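Novel immune-type receptor 11 (Ictalurus punctatus, PDB 2QTE) is a bony-fish immune receptor of the NITR family whose V-type immunoglobulin domain probably takes part in allogeneic recognition. Local coordinates at residues S65-T70 against F76-I81; Y45-Y50 against S54-A59; K4-K9 against E90-E95; C21-V26 against D30-Y35. The protein carries 1 engineered substitution. All coordinates share one frame; numbering follows the deposited sequence.

Contact 1 (S65-T70 against F76-I81)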
loop_
_atom_site.group_PDB
_atom_site.type_symbol
_atom_site.label_atom_id
_atom_site.label_comp_id
_atom_site.label_asym_id
_atom_site.label_seq_id
_atom_site.Cartn_x
_atom_site.Cartn_y
_atom_site.Cartn_z
ATOM N N SER A 65 -0.498 2.672 -23.154
ATOM C CA SER A 65 0.834 3.021 -23.587
ATOM C C SER A 65 1.182 4.484 -23.313
ATOM O O SER A 65 2.235 4.953 -23.762
ATOM C CB SER A 65 0.965 2.680 -25.069
ATOM O OG SER A 65 1.182 1.273 -25.153
ATOM N N ARG A 66 0.315 5.205 -22.565
ATOM C CA ARG A 66 0.671 6.547 -22.058
ATOM C C ARG A 66 1.733 6.487 -20.950
ATOM O O ARG A 66 2.475 7.449 -20.787
ATOM C CB ARG A 66 -0.550 7.345 -21.576
ATOM C CG ARG A 66 -1.465 7.879 -22.764
ATOM C CD ARG A 66 -2.815 8.462 -22.292
ATOM N NE ARG A 66 -3.324 7.607 -21.251
ATOM C CZ ARG A 66 -3.454 7.980 -19.987
ATOM N NH1 ARG A 66 -3.881 7.076 -19.094
ATOM N NH2 ARG A 66 -3.178 9.234 -19.628
ATOM N N PHE A 67 1.767 5.378 -20.197
ATOM C CA PHE A 67 2.731 5.179 -19.116
ATOM C C PHE A 67 4.033 4.600 -19.620
ATOM O O PHE A 67 4.042 3.783 -20.552
ATOM C CB PHE A 67 2.169 4.259 -18.015
ATOM C CG PHE A 67 0.996 4.878 -17.241
ATOM C CD1 PHE A 67 -0.242 5.070 -17.860
ATOM C CD2 PHE A 67 1.140 5.253 -15.943
ATOM C CE1 PHE A 67 -1.344 5.666 -17.138
ATOM C CE2 PHE A 67 0.071 5.826 -15.203
ATOM C CZ PHE A 67 -1.163 6.033 -15.798
ATOM N N SER A 68 5.127 4.992 -18.966
ATOM C CA SER A 68 6.468 4.462 -19.240
ATOM C C SER A 68 7.232 4.687 -17.970
ATOM O O SER A 68 6.670 5.174 -16.983
ATOM C CB SER A 68 7.167 5.179 -20.392
ATOM O OG SER A 68 7.264 6.571 -20.173
ATOM N N MET A 69 8.489 4.287 -17.961
ATOM C CA MET A 69 9.352 4.548 -16.824
ATOM C C MET A 69 10.724 4.931 -17.311
ATOM O O MET A 69 11.112 4.624 -18.435
ATOM C CB MET A 69 9.485 3.295 -15.951
ATOM C CG MET A 69 8.239 2.880 -15.214
ATOM S SD MET A 69 8.511 1.804 -13.794
ATOM C CE MET A 69 9.220 3.034 -12.733
ATOM N N THR A 70 11.438 5.639 -16.446
ATOM C CA THR A 70 12.854 5.862 -16.582
ATOM C C THR A 70 13.528 5.007 -15.524
ATOM O O THR A 70 13.367 5.250 -14.311
ATOM C CB THR A 70 13.105 7.345 -16.401
ATOM O OG1 THR A 70 12.401 8.038 -17.449
ATOM C CG2 THR A 70 14.621 7.693 -16.480
ATOM N N PHE A 76 13.872 5.161 -10.653
ATOM C CA PHE A 76 12.850 4.218 -10.990
ATOM C C PHE A 76 11.593 5.066 -11.127
ATOM O O PHE A 76 10.639 4.937 -10.339
ATOM C CB PHE A 76 12.778 3.181 -9.880
ATOM C CG PHE A 76 11.861 2.029 -10.160
ATOM C CD1 PHE A 76 12.120 1.144 -11.205
ATOM C CD2 PHE A 76 10.750 1.796 -9.356
ATOM C CE1 PHE A 76 11.283 0.086 -11.470
ATOM C CE2 PHE A 76 9.906 0.725 -9.630
ATOM C CZ PHE A 76 10.166 -0.132 -10.674
ATOM N N ASP A 77 11.618 5.981 -12.088
ATOM C CA ASP A 77 10.559 7.021 -12.152
ATOM C C ASP A 77 9.462 6.658 -13.136
ATOM O O ASP A 77 9.740 6.183 -14.214
ATOM C CB ASP A 77 11.133 8.367 -12.534
ATOM C CG ASP A 77 12.318 8.785 -11.660
ATOM O OD1 ASP A 77 12.483 8.242 -10.536
ATOM O OD2 ASP A 77 13.045 9.696 -12.087
ATOM N N LEU A 78 8.220 6.965 -12.769
ATOM C CA LEU A 78 7.070 6.622 -13.572
ATOM C C LEU A 78 6.639 7.879 -14.384
ATOM O O LEU A 78 6.482 8.930 -13.806
ATOM C CB LEU A 78 5.981 6.161 -12.591
ATOM C CG LEU A 78 4.625 5.645 -13.067
ATOM C CD1 LEU A 78 4.773 4.453 -13.985
ATOM C CD2 LEU A 78 3.808 5.296 -11.814
ATOM N N ASN A 79 6.477 7.784 -15.705
ATOM C CA ASN A 79 6.021 8.922 -16.508
ATOM C C ASN A 79 4.625 8.648 -17.086
ATOM O O ASN A 79 4.262 7.500 -17.309
ATOM C CB ASN A 79 6.927 9.142 -17.686
ATOM C CG ASN A 79 8.387 9.020 -17.332
ATOM O OD1 ASN A 79 8.857 9.780 -16.497
ATOM N ND2 ASN A 79 9.104 8.086 -17.954
ATOM N N ILE A 80 3.854 9.708 -17.291
ATOM C CA ILE A 80 2.617 9.655 -18.087
ATOM C C ILE A 80 2.718 10.733 -19.165
ATOM O O ILE A 80 3.057 11.874 -18.842
ATOM C CB ILE A 80 1.334 9.955 -17.275
ATOM C CG1 ILE A 80 1.212 9.095 -16.006
ATOM C CG2 ILE A 80 0.130 9.626 -18.107
ATOM C CD1 ILE A 80 2.167 9.477 -14.884
ATOM N N ILE A 81 2.467 10.387 -20.434
ATOM C CA ILE A 81 2.394 11.437 -21.451
ATOM C C ILE A 81 0.887 11.662 -21.700
ATOM O O ILE A 81 0.174 10.732 -22.057
ATOM C CB ILE A 81 3.305 11.172 -22.712
ATOM C CG1 ILE A 81 4.806 11.347 -22.325
ATOM C CG2 ILE A 81 3.057 12.237 -23.850
ATOM C CD1 ILE A 81 5.800 10.723 -23.303
HETATM O O HOH W 1 11.312 10.266 -16.200
#
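Met69 CE sits over the middle of the Phe76 ring, 3.6 Å from its centroid and 3° off the normal, which makes a textbook CH-pi contact. Its SD lies over the same face, 4.3 Å from the centroid, adding a Met-aromatic contact; the bend at the last torsion (chi3 72°) folds the methyl back onto the ring. Further along the same side of the sheet, Ile80 CG1 covers one face of Phe67 toward the rim, with CE2 of that ring 3.6 Å away. Leu78 CD1 lies between the two clusters, at the Phe67 edge and against Met69 CG. The backbones run antiparallel, with Ser68-Asn79 and Thr70-Asp77 as hydrogen-bonded pairs. Asn79 N gives Ser68 O a nearly straight bond of 2.9 Å. On the opposite side of the sheet, Asn79 ND2 donates to Ser68 OG at 3.3 Å, with the hydroxyl in the amide plane, and more weakly to Thr70 OG1. A water bridges Thr70 OG1 and Asn79 OD1, and that oxygen also bonds Thr18. At the far end Arg66 NH2 donates to Gly82 O and pairs with Asp87, while NH1 pairs with Asp64. An apolar face against the other sheet and a polar outward face are typical of a hairpin in a V-type immunoglobulin beta-sandwich.

Contact 2 (Y45-Y50 against S54-A59); sequences YFVRYY and SGYKFA
The hairpin formed by strands 44-49 and 56-58 lies at the edge of the larger sheet of the V-type sandwich, and its inner side is apolar and largely aromatic. Val47 CG2 stands over the centre of the Phe58 ring, 3.8 Å from the centroid and 13° off the normal. The edge of Phe58 in turn meets the face of Phe46 in a T-shaped pair, centroids 5.5 Å apart. Were Phe58 an alanine, Val47 CG2 and the face of Phe46 would probably lose their aromatic partner, and a gap would open between them. On the other side, Lys57 CG is anti to the backbone N (chi1 -172°), and CD reaches over a face of Tyr50, 4.2 Å from the centroid. Lys57 NZ donates to Phe58 O at 3.1 Å and to a water that also accepts from Arg48 NE. Arg48 and Lys57 exchange backbone bonds, the Arg48 N to Lys57 O one at 2.9 Å and 170°. Phe46 and Val47 both face Trp34 on the neighbouring strand, the signature of a classic beta bulge.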
loop_
_atom_site.group_PDB
_atom_site.type_symbol
_atom_site.label_atom_id
_atom_site.label_comp_id
_atom_site.label_asym_id
_atom_site.label_seq_id
_atom_site.Cartn_x
_atom_site.Cartn_y
_atom_site.Cartn_z
ATOM N N TYR A 45 -0.355 -3.660 -7.155
ATOM C CA TYR A 45 0.837 -3.687 -7.991
ATOM C C TYR A 45 0.534 -3.202 -9.409
ATOM O O TYR A 45 -0.384 -3.696 -10.072
ATOM C CB TYR A 45 1.405 -5.129 -8.025
ATOM C CG TYR A 45 2.156 -5.514 -9.291
ATOM C CD1 TYR A 45 3.401 -4.979 -9.580
ATOM C CD2 TYR A 45 1.632 -6.447 -10.178
ATOM C CE1 TYR A 45 4.073 -5.351 -10.748
ATOM C CE2 TYR A 45 2.295 -6.815 -11.320
ATOM C CZ TYR A 45 3.511 -6.259 -11.601
ATOM O OH TYR A 45 4.170 -6.639 -12.764
ATOM N N PHE A 46 1.328 -2.225 -9.846
ATOM C CA PHE A 46 1.101 -1.497 -11.084
ATOM C C PHE A 46 2.154 -1.806 -12.099
ATOM O O PHE A 46 1.847 -2.127 -13.251
ATOM C CB PHE A 46 1.047 0.022 -10.791
ATOM C CG PHE A 46 0.712 0.858 -11.971
ATOM C CD1 PHE A 46 -0.368 0.538 -12.767
ATOM C CD2 PHE A 46 1.465 1.986 -12.287
ATOM C CE1 PHE A 46 -0.680 1.318 -13.891
ATOM C CE2 PHE A 46 1.160 2.771 -13.398
ATOM C CZ PHE A 46 0.077 2.448 -14.176
ATOM N N VAL A 47 3.417 -1.671 -11.688
ATOM C CA VAL A 47 4.561 -1.882 -12.581
ATOM C C VAL A 47 5.771 -2.241 -11.732
ATOM O O VAL A 47 5.977 -1.634 -10.722
ATOM C CB VAL A 47 4.846 -0.643 -13.515
ATOM C CG1 VAL A 47 5.021 0.641 -12.735
ATOM C CG2 VAL A 47 6.045 -0.867 -14.386
ATOM N N ARG A 48 6.530 -3.260 -12.128
ATOM C CA ARG A 48 7.672 -3.710 -11.354
ATOM C C ARG A 48 8.987 -3.525 -12.095
ATOM O O ARG A 48 9.030 -3.440 -13.318
ATOM C CB ARG A 48 7.526 -5.167 -10.871
ATOM C CG ARG A 48 7.426 -6.187 -11.962
ATOM C CD ARG A 48 6.902 -7.526 -11.395
ATOM N NE ARG A 48 6.539 -8.471 -12.455
ATOM C CZ ARG A 48 7.343 -9.401 -12.954
ATOM N NH1 ARG A 48 6.902 -10.200 -13.920
ATOM N NH2 ARG A 48 8.580 -9.537 -12.488
ATOM N N TYR A 49 10.061 -3.446 -11.330
ATOM C CA TYR A 49 11.387 -3.535 -11.920
ATOM C C TYR A 49 11.535 -4.901 -12.587
ATOM O O TYR A 49 10.978 -5.905 -12.131
ATOM C CB TYR A 49 12.453 -3.322 -10.851
ATOM C CG TYR A 49 13.829 -3.476 -11.392
ATOM C CD1 TYR A 49 14.378 -4.749 -11.582
ATOM C CD2 TYR A 49 14.579 -2.353 -11.756
ATOM C CE1 TYR A 49 15.650 -4.912 -12.111
ATOM C CE2 TYR A 49 15.865 -2.488 -12.268
ATOM C CZ TYR A 49 16.394 -3.784 -12.441
ATOM O OH TYR A 49 17.657 -3.937 -12.960
ATOM N N TYR A 50 12.239 -4.941 -13.717
ATOM C CA TYR A 50 12.218 -6.163 -14.503
ATOM C C TYR A 50 13.503 -6.385 -15.303
ATOM O O TYR A 50 14.093 -5.455 -15.829
ATOM C CB TYR A 50 10.950 -6.203 -15.381
ATOM C CG TYR A 50 10.803 -7.471 -16.189
ATOM C CD1 TYR A 50 11.074 -7.474 -17.567
ATOM C CD2 TYR A 50 10.411 -8.677 -15.587
ATOM C CE1 TYR A 50 10.944 -8.634 -18.325
ATOM C CE2 TYR A 50 10.271 -9.850 -16.346
ATOM C CZ TYR A 50 10.557 -9.815 -17.709
ATOM O OH TYR A 50 10.439 -10.952 -18.481
ATOM N N SER A 54 14.137 -2.689 -21.306
ATOM C CA SER A 54 13.445 -1.516 -20.758
ATOM C C SER A 54 13.769 -1.282 -19.250
ATOM O O SER A 54 13.996 -0.129 -18.824
ATOM C CB SER A 54 11.948 -1.569 -21.064
ATOM O OG SER A 54 11.281 -2.533 -20.268
ATOM N N GLY A 55 13.893 -2.371 -18.487
ATOM C CA GLY A 55 14.108 -2.321 -17.026
ATOM C C GLY A 55 12.842 -2.499 -16.181
ATOM O O GLY A 55 12.894 -2.464 -14.967
ATOM N N TYR A 56 11.684 -2.671 -16.811
ATOM C CA TYR A 56 10.456 -2.606 -16.050
ATOM C C TYR A 56 9.322 -3.284 -16.808
ATOM O O TYR A 56 9.381 -3.386 -18.043
ATOM C CB TYR A 56 10.129 -1.144 -15.754
ATOM C CG TYR A 56 9.895 -0.265 -16.992
ATOM C CD1 TYR A 56 8.620 -0.104 -17.552
ATOM C CD2 TYR A 56 10.965 0.425 -17.602
ATOM C CE1 TYR A 56 8.446 0.748 -18.694
ATOM C CE2 TYR A 56 10.787 1.222 -18.705
ATOM C CZ TYR A 56 9.523 1.371 -19.273
ATOM O OH TYR A 56 9.398 2.211 -20.390
ATOM N N LYS A 57 8.294 -3.715 -16.079
ATOM C CA LYS A 57 7.195 -4.466 -16.668
ATOM C C LYS A 57 5.909 -4.134 -15.962
ATOM O O LYS A 57 5.797 -4.322 -14.741
ATOM C CB LYS A 57 7.485 -5.990 -16.569
ATOM C CG LYS A 57 6.535 -6.892 -17.312
ATOM C CD LYS A 57 6.527 -8.311 -16.742
ATOM C CE LYS A 57 5.365 -9.091 -17.378
ATOM N NZ LYS A 57 4.014 -8.616 -16.908
ATOM N N PHE A 58 4.927 -3.670 -16.719
ATOM C CA PHE A 58 3.595 -3.377 -16.185
ATOM C C PHE A 58 2.797 -4.600 -15.835
ATOM O O PHE A 58 3.083 -5.687 -16.307
ATOM C CB PHE A 58 2.769 -2.464 -17.139
ATOM C CG PHE A 58 3.274 -1.060 -17.176
ATOM C CD1 PHE A 58 2.894 -0.165 -16.214
ATOM C CD2 PHE A 58 4.192 -0.671 -18.137
ATOM C CE1 PHE A 58 3.414 1.139 -16.211
ATOM C CE2 PHE A 58 4.696 0.626 -18.166
ATOM C CZ PHE A 58 4.318 1.519 -17.183
ATOM N N ALA A 59 1.773 -4.414 -15.016
ATOM C CA ALA A 59 0.934 -5.533 -14.618
ATOM C C ALA A 59 0.408 -6.115 -15.895
ATOM O O ALA A 59 0.137 -5.387 -16.853
ATOM C CB ALA A 59 -0.211 -5.078 -13.747
HETATM O O HOH W 2 3.839 -8.756 -13.877
#

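Contact 3 (K4-K9 against E90-E95); sequences KELHVK and EYFCGE
Leu6 reaches from the N-terminal segment 4-9 to strand 89-97 of the V-type immunoglobulin sandwich, and the link is made by side chains alone: the closest CA atoms, Leu6 and Phe92, stand 8.4 Å apart, and no hydrogen bond joins the segments. The apolar part is Leu6 CD2 at the edge of the Phe92 ring, near its plane and about equally far from CD1 and CE1. A mixed contact comes from the other branch, since Leu6 CD1 abuts the carboxylate of Glu90, whose side chain crosses the leucine at about a right angle. The other carboxylate oxygen, OE1, accepts a hydrogen bond from Gln37 of the second subunit, while Phe92 packs on Pro43 of that subunit. Replacing Leu6 by a serine is likely to open a gap beside the Phe92 edge and break the side-chain link to the strand. Leucine CG lies anti to the carbonyl carbon (chi1 -61°), which aims the branch at strand 89-97, where its methyls part: CD1 to Glu90 OE2 at 3.5 Å, CD2 to Phe92 CE1 at 4.0 Å.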
loop_
_atom_site.group_PDB
_atom_site.type_symbol
_atom_site.label_atom_id
_atom_site.label_comp_id
_atom_site.label_asym_id
_atom_site.label_seq_id
_atom_site.Cartn_x
_atom_site.Cartn_y
_atom_site.Cartn_z
ATOM N N LYS A 4 7.391 9.206 5.835
ATOM C CA LYS A 4 7.603 9.853 4.551
ATOM C C LYS A 4 6.293 10.450 4.032
ATOM O O LYS A 4 5.279 9.746 3.883
ATOM C CB LYS A 4 8.148 8.830 3.558
ATOM C CG LYS A 4 9.431 9.217 2.792
ATOM C CD LYS A 4 9.223 10.415 1.857
ATOM C CE LYS A 4 10.118 10.339 0.610
ATOM N NZ LYS A 4 11.598 10.259 0.906
ATOM N N GLU A 5 6.319 11.752 3.765
ATOM C CA GLU A 5 5.176 12.439 3.180
ATOM C C GLU A 5 5.185 12.146 1.690
ATOM O O GLU A 5 6.248 12.062 1.036
ATOM C CB GLU A 5 5.285 13.941 3.426
ATOM C CG GLU A 5 4.082 14.752 3.006
ATOM C CD GLU A 5 3.007 14.904 4.096
ATOM O OE1 GLU A 5 3.111 14.280 5.163
ATOM O OE2 GLU A 5 2.064 15.684 3.885
ATOM N N LEU A 6 3.983 11.980 1.164
ATOM C CA LEU A 6 3.783 11.894 -0.240
ATOM C C LEU A 6 4.045 13.257 -0.850
ATOM O O LEU A 6 3.773 14.288 -0.245
ATOM C CB LEU A 6 2.325 11.535 -0.548
ATOM C CG LEU A 6 1.763 10.226 -0.032
ATOM C CD1 LEU A 6 0.269 10.209 -0.419
ATOM C CD2 LEU A 6 2.542 9.070 -0.670
ATOM N N HIS A 7 4.571 13.237 -2.062
ATOM C CA HIS A 7 4.644 14.418 -2.905
ATOM C C HIS A 7 3.243 14.669 -3.476
ATOM O O HIS A 7 2.563 13.723 -3.793
ATOM C CB HIS A 7 5.603 14.107 -4.051
ATOM C CG HIS A 7 7.047 14.034 -3.640
ATOM N ND1 HIS A 7 7.758 12.846 -3.606
ATOM C CD2 HIS A 7 7.917 15.008 -3.265
ATOM C CE1 HIS A 7 9.001 13.095 -3.223
ATOM N NE2 HIS A 7 9.122 14.395 -3.005
ATOM N N VAL A 8 2.793 15.925 -3.559
ATOM C CA VAL A 8 1.505 16.218 -4.175
ATOM C C VAL A 8 1.754 16.854 -5.534
ATOM O O VAL A 8 2.523 17.812 -5.645
ATOM C CB VAL A 8 0.563 17.102 -3.313
ATOM C CG1 VAL A 8 -0.814 17.217 -3.980
ATOM C CG2 VAL A 8 0.410 16.526 -1.895
ATOM N N LYS A 9 1.134 16.294 -6.572
ATOM C CA LYS A 9 1.339 16.778 -7.938
ATOM C C LYS A 9 -0.013 17.122 -8.516
ATOM O O LYS A 9 -0.912 16.270 -8.563
ATOM C CB LYS A 9 2.025 15.711 -8.781
ATOM C CG LYS A 9 3.544 15.668 -8.583
ATOM C CD LYS A 9 4.302 15.396 -9.880
ATOM C CE LYS A 9 5.820 15.246 -9.624
ATOM N NZ LYS A 9 6.619 16.499 -9.864
ATOM N N GLU A 90 -3.141 7.624 -5.813
ATOM C CA GLU A 90 -1.847 7.646 -5.112
ATOM C C GLU A 90 -0.986 6.525 -5.658
ATOM O O GLU A 90 -1.498 5.452 -5.995
ATOM C CB GLU A 90 -2.017 7.598 -3.581
ATOM C CG GLU A 90 -3.038 8.625 -3.045
ATOM C CD GLU A 90 -3.154 8.724 -1.545
ATOM O OE1 GLU A 90 -3.282 7.678 -0.847
ATOM O OE2 GLU A 90 -3.165 9.870 -1.051
ATOM N N TYR A 91 0.321 6.797 -5.753
ATOM C CA TYR A 91 1.264 5.877 -6.306
ATOM C C TYR A 91 2.402 5.797 -5.306
ATOM O O TYR A 91 3.016 6.825 -4.962
ATOM C CB TYR A 91 1.814 6.375 -7.666
ATOM C CG TYR A 91 0.758 6.490 -8.772
ATOM C CD1 TYR A 91 -0.175 7.550 -8.786
ATOM C CD2 TYR A 91 0.719 5.564 -9.816
ATOM C CE1 TYR A 91 -1.167 7.649 -9.824
ATOM C CE2 TYR A 91 -0.236 5.684 -10.878
ATOM C CZ TYR A 91 -1.158 6.714 -10.866
ATOM O OH TYR A 91 -2.083 6.796 -11.909
ATOM N N PHE A 92 2.678 4.577 -4.884
ATOM C CA PHE A 92 3.648 4.307 -3.829
ATOM C C PHE A 92 4.751 3.440 -4.432
ATOM O O PHE A 92 4.467 2.456 -5.099
ATOM C CB PHE A 92 2.996 3.488 -2.690
ATOM C CG PHE A 92 1.662 3.990 -2.231
ATOM C CD1 PHE A 92 1.528 5.288 -1.696
ATOM C CD2 PHE A 92 0.532 3.178 -2.335
ATOM C CE1 PHE A 92 0.315 5.768 -1.246
ATOM C CE2 PHE A 92 -0.769 3.666 -1.921
ATOM C CZ PHE A 92 -0.871 4.951 -1.347
ATOM N N CYS A 93 6.002 3.790 -4.173
ATOM C CA CYS A 93 7.126 3.016 -4.617
ATOM C C CYS A 93 7.615 2.238 -3.421
ATOM O O CYS A 93 7.855 2.794 -2.385
ATOM C CB CYS A 93 8.220 3.939 -5.135
ATOM S SG CYS A 93 9.540 3.094 -5.945
ATOM N N GLY A 94 7.743 0.946 -3.564
ATOM C CA GLY A 94 8.167 0.112 -2.475
ATOM C C GLY A 94 8.934 -1.111 -2.869
ATOM O O GLY A 94 8.905 -1.577 -4.020
ATOM N N GLU A 95 9.598 -1.669 -1.881
ATOM C CA GLU A 95 10.400 -2.855 -2.080
ATOM C C GLU A 95 9.970 -3.966 -1.118
ATOM O O GLU A 95 9.889 -3.716 0.074
ATOM C CB GLU A 95 11.855 -2.450 -1.829
ATOM C CG GLU A 95 12.820 -3.461 -2.308
ATOM C CD GLU A 95 14.236 -3.209 -1.850
ATOM O OE1 GLU A 95 14.631 -2.042 -1.657
ATOM O OE2 GLU A 95 14.941 -4.217 -1.695
#

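Contact 4 (C21-V26 against D30-Y35). Engineered in segment 30-35: Asp30 (natural residue Asn).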
loop_
_atom_site.group_PDB
_atom_site.type_symbol
_atom_site.label_atom_id
_atom_site.label_comp_id
_atom_site.label_asym_id
_atom_site.label_seq_id
_atom_site.Cartn_x
_atom_site.Cartn_y
_atom_site.Cartn_z
ATOM N N CYS A 21 11.003 7.931 -7.878
ATOM C CA CYS A 21 11.380 7.012 -6.825
ATOM C C CYS A 21 12.875 6.767 -7.004
ATOM O O CYS A 21 13.302 6.418 -8.093
ATOM C CB CYS A 21 10.632 5.702 -6.970
ATOM S SG CYS A 21 11.061 4.404 -5.764
ATOM N N SER A 22 13.675 6.958 -5.956
ATOM C CA SER A 22 15.125 6.736 -6.083
ATOM C C SER A 22 15.497 5.258 -5.979
ATOM O O SER A 22 14.794 4.453 -5.356
ATOM C CB SER A 22 15.925 7.623 -5.118
ATOM O OG SER A 22 17.332 7.385 -5.220
ATOM N N MET A 23 16.608 4.912 -6.611
ATOM C CA MET A 23 17.085 3.547 -6.724
ATOM C C MET A 23 18.263 3.340 -5.762
ATOM O O MET A 23 18.548 2.212 -5.338
ATOM C CB MET A 23 17.535 3.302 -8.180
ATOM C CG MET A 23 17.729 1.876 -8.588
ATOM S SD MET A 23 16.152 1.076 -8.795
ATOM C CE MET A 23 15.929 1.093 -10.573
ATOM N N SER A 24 18.933 4.434 -5.405
ATOM C CA SER A 24 20.230 4.337 -4.731
ATOM C C SER A 24 20.242 3.269 -3.627
ATOM O O SER A 24 21.167 2.447 -3.576
ATOM C CB SER A 24 20.750 5.704 -4.256
ATOM O OG SER A 24 19.707 6.636 -3.972
ATOM N N LYS A 25 19.180 3.251 -2.811
ATOM C CA LYS A 25 19.039 2.315 -1.695
ATOM C C LYS A 25 17.923 1.309 -1.941
ATOM O O LYS A 25 16.859 1.358 -1.298
ATOM C CB LYS A 25 18.816 3.064 -0.380
ATOM C CG LYS A 25 17.881 4.276 -0.506
ATOM C CD LYS A 25 18.442 5.341 -1.459
ATOM C CE LYS A 25 17.369 6.261 -1.959
ATOM N NZ LYS A 25 17.014 7.280 -0.938
ATOM N N VAL A 26 18.162 0.414 -2.891
ATOM C CA VAL A 26 17.316 -0.743 -3.084
ATOM C C VAL A 26 18.149 -1.983 -2.774
ATOM O O VAL A 26 19.233 -2.150 -3.315
ATOM C CB VAL A 26 16.768 -0.802 -4.533
ATOM C CG1 VAL A 26 16.087 -2.142 -4.806
ATOM C CG2 VAL A 26 15.820 0.363 -4.802
ATOM N N ASP A 30 15.014 -6.463 -7.804
ATOM C CA ASP A 30 13.984 -7.340 -8.296
ATOM C C ASP A 30 12.664 -7.344 -7.525
ATOM O O ASP A 30 11.675 -7.782 -8.077
ATOM C CB ASP A 30 14.528 -8.768 -8.404
ATOM C CG ASP A 30 15.882 -8.836 -9.137
ATOM O OD1 ASP A 30 16.227 -7.889 -9.907
ATOM O OD2 ASP A 30 16.587 -9.859 -8.920
ATOM N N ASN A 31 12.639 -6.874 -6.276
ATOM C CA ASN A 31 11.380 -6.779 -5.514
ATOM C C ASN A 31 10.887 -5.349 -5.405
ATOM O O ASN A 31 10.146 -4.990 -4.468
ATOM C CB ASN A 31 11.496 -7.402 -4.109
ATOM C CG ASN A 31 11.874 -8.870 -4.146
ATOM O OD1 ASN A 31 12.430 -9.342 -5.119
ATOM N ND2 ASN A 31 11.592 -9.591 -3.068
ATOM N N LEU A 32 11.276 -4.541 -6.385
ATOM C CA LEU A 32 10.901 -3.148 -6.403
ATOM C C LEU A 32 9.803 -2.880 -7.444
ATOM O O LEU A 32 9.827 -3.453 -8.550
ATOM C CB LEU A 32 12.128 -2.313 -6.658
ATOM C CG LEU A 32 11.972 -0.827 -6.785
ATOM C CD1 LEU A 32 11.692 -0.162 -5.442
ATOM C CD2 LEU A 32 13.241 -0.297 -7.402
ATOM N N ALA A 33 8.822 -2.058 -7.055
ATOM C CA ALA A 33 7.617 -1.906 -7.840
ATOM C C ALA A 33 6.874 -0.665 -7.427
ATOM O O ALA A 33 7.039 -0.178 -6.305
ATOM C CB ALA A 33 6.699 -3.145 -7.631
ATOM N N TRP A 34 5.998 -0.178 -8.305
ATOM C CA TRP A 34 5.150 0.925 -7.978
ATOM C C TRP A 34 3.780 0.328 -7.762
ATOM O O TRP A 34 3.380 -0.591 -8.477
ATOM C CB TRP A 34 5.056 1.900 -9.170
ATOM C CG TRP A 34 6.119 2.953 -9.250
ATOM C CD1 TRP A 34 7.241 2.928 -10.006
ATOM C CD2 TRP A 34 6.125 4.218 -8.555
ATOM N NE1 TRP A 34 7.972 4.096 -9.814
ATOM C CE2 TRP A 34 7.304 4.892 -8.923
ATOM C CE3 TRP A 34 5.256 4.828 -7.652
ATOM C CZ2 TRP A 34 7.609 6.154 -8.455
ATOM C CZ3 TRP A 34 5.569 6.078 -7.159
ATOM C CH2 TRP A 34 6.750 6.718 -7.541
ATOM N N TYR A 35 3.072 0.799 -6.744
ATOM C CA TYR A 35 1.717 0.314 -6.508
ATOM C C TYR A 35 0.849 1.500 -6.765
ATOM O O TYR A 35 1.280 2.596 -6.541
ATOM C CB TYR A 35 1.554 -0.148 -5.056
ATOM C CG TYR A 35 2.255 -1.439 -4.848
ATOM C CD1 TYR A 35 3.659 -1.503 -4.881
ATOM C CD2 TYR A 35 1.547 -2.605 -4.683
ATOM C CE1 TYR A 35 4.310 -2.705 -4.732
ATOM C CE2 TYR A 35 2.192 -3.819 -4.554
ATOM C CZ TYR A 35 3.572 -3.839 -4.579
ATOM O OH TYR A 35 4.192 -5.028 -4.445
#
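The Cys21 chi1 of 177° swings SG away from the backbone N and into the core toward Cys93, leaving CB against the indole of Trp34. Trp34 CG lies anti to its own carbonyl carbon (chi1 -87°), and this brings the six-membered ring up to the cysteine: Cys21 CB is 3.4 Å from Trp34 CZ2. The approach is oblique, and Cys21 SG is likewise set obliquely to that ring, 5.3 Å from its centroid and 32° off the normal, a loose sulfur-aromatic contact. Trp34 is fixed in its rotation from outside the two segments, because NE1 donates to Phe76 O and the indole meets the Phe76 ring with nearly parallel planes. The second cluster centres on one methyl, Leu32 CD2, which touches Met23 SD at 3.5 Å and Val26 CG2 at 3.7 Å. Valine and leucine cross at about a right angle, whereas the bent methionine chain brings its sulfur to the leucine. No hydrogen bond joins the segments; the loop leaving strand 17-19 is held to strand 32-37 by apolar packing. The intersheet disulfide Cys21-Cys93, packed on a core tryptophan, is characteristic of the immunoglobulin fold.

From the N terminus, segment 4-9 opens the longest loop, which contact 3 closes only at 90-95 after eighty intervening residues; the other three contacts all lie within it. They follow in series without crossing: contact 4 closes a short loop between strands 17-19 and 32-37, contact 2 the hairpin 44-49/56-58, and contact 1 the hairpin 67-71/76-80. Strands 32-37, 44-49 and 89-97 share the larger sheet, so contacts 2, 3 and 4 all reach it, whereas contact 1 belongs to the smaller one. The layers are joined by the Cys21-Cys93 disulfide between contacts 4 and 3, by Leu78 packing on Tyr91, and by Phe67 packing on Phe46 and Phe58. Contacts 2, 3 and 4 also touch the second subunit.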